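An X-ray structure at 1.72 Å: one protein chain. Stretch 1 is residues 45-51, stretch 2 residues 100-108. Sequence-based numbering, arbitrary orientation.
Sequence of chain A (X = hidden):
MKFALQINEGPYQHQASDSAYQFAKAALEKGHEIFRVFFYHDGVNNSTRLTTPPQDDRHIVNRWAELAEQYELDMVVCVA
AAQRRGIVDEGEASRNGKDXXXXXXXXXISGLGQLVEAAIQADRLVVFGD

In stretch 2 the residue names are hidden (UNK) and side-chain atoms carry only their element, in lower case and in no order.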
# COMPACT_ATOMS: atom_id res chain seq x y z
N ASN A 45 -5.03 -9.41 -9.99
CA ASN A 45 -5.53 -10.45 -9.10
C ASN A 45 -7.05 -10.45 -8.94
O ASN A 45 -7.61 -11.31 -8.26
CB ASN A 45 -4.82 -10.35 -7.74
CG ASN A 45 -3.34 -10.74 -7.82
OD1 ASN A 45 -2.54 -10.33 -6.98
ND2 ASN A 45 -2.99 -11.53 -8.83
N ASN A 46 -7.72 -9.48 -9.56
CA ASN A 46 -9.18 -9.40 -9.50
C ASN A 46 -9.78 -10.33 -10.54
O ASN A 46 -11.00 -10.42 -10.65
CB ASN A 46 -9.65 -7.98 -9.83
CG ASN A 46 -9.49 -7.03 -8.67
OD1 ASN A 46 -10.24 -7.09 -7.70
ND2 ASN A 46 -8.50 -6.16 -8.77
N SER A 47 -8.93 -11.02 -11.28
CA SER A 47 -9.41 -11.89 -12.35
C SER A 47 -9.31 -13.39 -12.11
O SER A 47 -9.60 -14.18 -13.01
CB SER A 47 -8.69 -11.55 -13.65
OG SER A 47 -7.32 -11.90 -13.59
N THR A 48 -8.89 -13.80 -10.92
CA THR A 48 -8.77 -15.23 -10.64
C THR A 48 -10.11 -15.84 -10.25
O THR A 48 -10.90 -15.22 -9.54
CB THR A 48 -7.75 -15.50 -9.51
OG1 THR A 48 -7.81 -16.89 -9.14
CG2 THR A 48 -8.05 -14.65 -8.29
N ARG A 49 -10.36 -17.06 -10.71
CA ARG A 49 -11.61 -17.76 -10.41
C ARG A 49 -11.45 -18.67 -9.20
O ARG A 49 -12.39 -19.37 -8.82
CB ARG A 49 -12.04 -18.61 -11.61
CG ARG A 49 -11.13 -19.82 -11.90
CD ARG A 49 -11.69 -20.69 -13.04
NE ARG A 49 -10.95 -21.95 -13.20
CZ ARG A 49 -9.84 -22.08 -13.93
NH1 ARG A 49 -9.34 -21.03 -14.57
NH2 ARG A 49 -9.24 -23.26 -14.02
N LEU A 50 -10.28 -18.63 -8.57
CA LEU A 50 -10.00 -19.49 -7.43
C LEU A 50 -10.32 -18.93 -6.05
O LEU A 50 -9.95 -19.54 -5.04
CB LEU A 50 -8.54 -19.95 -7.48
CG LEU A 50 -8.12 -20.72 -8.73
CD1 LEU A 50 -6.65 -21.11 -8.62
CD2 LEU A 50 -8.99 -21.97 -8.91
N THR A 51 -11.00 -17.79 -5.97
CA THR A 51 -11.33 -17.24 -4.65
C THR A 51 -12.58 -17.87 -4.03
O THR A 51 -13.52 -18.25 -4.73
CB THR A 51 -11.53 -15.70 -4.69
OG1 THR A 51 -12.76 -15.37 -5.34
CG2 THR A 51 -10.38 -15.03 -5.42
N UNK A 100 -1.86 -25.77 -14.98
CA UNK A 100 -3.19 -25.31 -14.60
C UNK A 100 -3.39 -23.84 -14.95
O UNK A 100 -2.44 -23.12 -15.21
c UNK A 100 -3.39 -25.51 -13.10
N UNK A 101 -4.66 -23.42 -14.97
CA UNK A 101 -5.02 -22.03 -15.26
C UNK A 101 -5.86 -21.54 -14.08
O UNK A 101 -6.40 -22.34 -13.32
c UNK A 101 -5.90 -21.90 -16.52
c UNK A 101 -5.22 -22.53 -17.72
o UNK A 101 -7.16 -22.55 -16.30
N UNK A 102 -5.97 -20.23 -13.91
CA UNK A 102 -6.76 -19.71 -12.81
C UNK A 102 -7.60 -18.49 -13.19
O UNK A 102 -8.34 -17.96 -12.36
o UNK A 102 -4.62 -17.94 -13.06
c UNK A 102 -5.87 -19.38 -11.62
n UNK A 102 -4.39 -17.62 -10.85
c UNK A 102 -4.90 -18.25 -11.90
N UNK A 103 -7.51 -18.05 -14.43
CA UNK A 103 -8.29 -16.88 -14.82
C UNK A 103 -9.79 -17.16 -14.88
O UNK A 103 -10.23 -18.28 -15.18
c UNK A 103 -8.09 -14.30 -17.70
c UNK A 103 -8.34 -14.89 -16.34
c UNK A 103 -8.39 -17.20 -17.32
c UNK A 103 -7.84 -16.33 -16.19
N UNK A 104 -10.59 -16.15 -14.54
CA UNK A 104 -12.04 -16.27 -14.60
C UNK A 104 -12.37 -16.06 -16.08
O UNK A 104 -11.88 -15.13 -16.71
c UNK A 104 -12.68 -15.19 -13.72
n UNK A 104 -16.27 -15.57 -13.03
c UNK A 104 -16.26 -15.22 -14.31
c UNK A 104 -14.97 -15.62 -12.58
c UNK A 104 -14.17 -15.29 -13.62
n UNK A 104 -15.00 -15.05 -14.69
N UNK A 105 -13.22 -16.94 -16.65
CA UNK A 105 -13.62 -16.86 -18.06
C UNK A 105 -14.17 -15.55 -18.61
O UNK A 105 -14.17 -15.35 -19.82
c UNK A 105 -15.21 -18.11 -16.83
c UNK A 105 -14.61 -18.02 -18.20
c UNK A 105 -14.00 -17.97 -15.95
N UNK A 106 -14.62 -14.66 -17.74
CA UNK A 106 -15.15 -13.37 -18.18
C UNK A 106 -14.06 -12.33 -18.45
O UNK A 106 -14.31 -11.30 -19.08
c UNK A 106 -16.15 -12.82 -17.16
c UNK A 106 -19.46 -12.76 -19.14
n UNK A 106 -19.73 -14.22 -19.20
c UNK A 106 -18.01 -12.48 -18.81
c UNK A 106 -17.60 -13.12 -17.48
N UNK A 107 -12.86 -12.60 -17.96
CA UNK A 107 -11.74 -11.68 -18.14
C UNK A 107 -10.83 -12.16 -19.27
O UNK A 107 -10.76 -13.35 -19.56
c UNK A 107 -10.89 -11.59 -16.86
c UNK A 107 -11.36 -9.87 -15.09
c UNK A 107 -13.25 -11.49 -13.88
c UNK A 107 -12.00 -9.43 -13.94
c UNK A 107 -11.65 -11.11 -15.65
c UNK A 107 -12.60 -11.91 -15.04
c UNK A 107 -12.95 -10.24 -13.34
N UNK A 108 -10.12 -11.23 -19.90
CA UNK A 108 -9.18 -11.60 -20.95
C UNK A 108 -7.81 -11.00 -20.65
O UNK A 108 -7.72 -9.90 -20.13
c UNK A 108 -10.25 -9.36 -24.00
n UNK A 108 -9.44 -5.97 -25.17
c UNK A 108 -9.66 -9.65 -22.61
n UNK A 108 -10.30 -7.94 -24.34
c UNK A 108 -9.30 -7.27 -24.92
c UNK A 108 -9.68 -11.15 -22.33
n UNK A 108 -8.17 -7.87 -25.23
O HOH W 1 -5.47 -17.39 -8.10

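Position 100 carries a single side-chain carbon and makes no contact with stretch 1; one carbon and nothing beyond it is Ala-100. At position 101 the first carbon bears one oxygen and one carbon, a beta-branched hydroxyl. That oxygen accepts hydrogen bonds from both NH1 and NH2 of Arg-49, each at 3.2 Å, and the residue is Thr-101.

Position 102 has two carbons, the second carrying one oxygen and one nitrogen. Its CB lies 3.5 Å from CD1 of Leu-50, and its backbone O accepts a hydrogen bond from N of Arg-49 at 2.8 Å. The terminal pair, one oxygen and one nitrogen, marks an amide, and the short chain makes it Asn-102. Its ND2 donates to a water at 3.0 Å, and the same water lies 2.6 Å from OG1 of Thr-48, so it bridges two side chains whose own polar ends, ND2 of Asn-102 and OG1 of Thr-48, stand 3.9 Å apart.

Position 103 holds four carbons, forked at the first with one arm two carbons long. Its CA-to-CB bond points away from stretch 1, and its backbone does more of the work, with O accepting from NH1 of Arg-49 at 3.0 Å. The forked four-carbon side chain is that of Ile-103.

At position 104 one carbon leads to a five-membered ring of three carbons and two nitrogens, an imidazole. Its backbone N donates to O of Ser-47 at 2.7 Å, while its CA packs 3.8 Å from CB of Arg-49. The ring makes it His-104. Within its own stretch, ND1 of His-104 accepts from the backbone N of position 106 at 3.1 Å.

Position 105 has three carbons closing a ring onto the backbone nitrogen, which defines Pro-105. Position 106, four carbons in a row ending in nitrogen, is Lys-106; its side chain stays out of reach of stretch 1. Position 107 places a six-carbon ring after one carbon, with no hydroxyl. CA of Ser-47 sits 3.8 Å from the ring centroid, almost on the ring normal, in a CH-pi contact, and the residue is Phe-107. Position 108 has three carbons, a nitrogen and a carbon bearing two more nitrogens, the guanidinium of Arg-108, whose CA-to-CB bond points away from stretch 1 and whose side chain comes no nearer to it than 8.7 Å.

The contact is centred on a single beta bridge between Thr-48 and Ile-103, closed by the two backbone hydrogen bonds from Arg-49 N and His-104 N. Arg-49 extends this pairing, its guanidinium reaching back along stretch 2 to Ile-103 O and Thr-101 OG1. The type I turn from His-104 to Phe-107, closed by Phe-107 N to His-104 O at 3.0 Å, brings the aromatic ring back against Ser-47.

Stretch 2 (100-108) ATNIHPKFR
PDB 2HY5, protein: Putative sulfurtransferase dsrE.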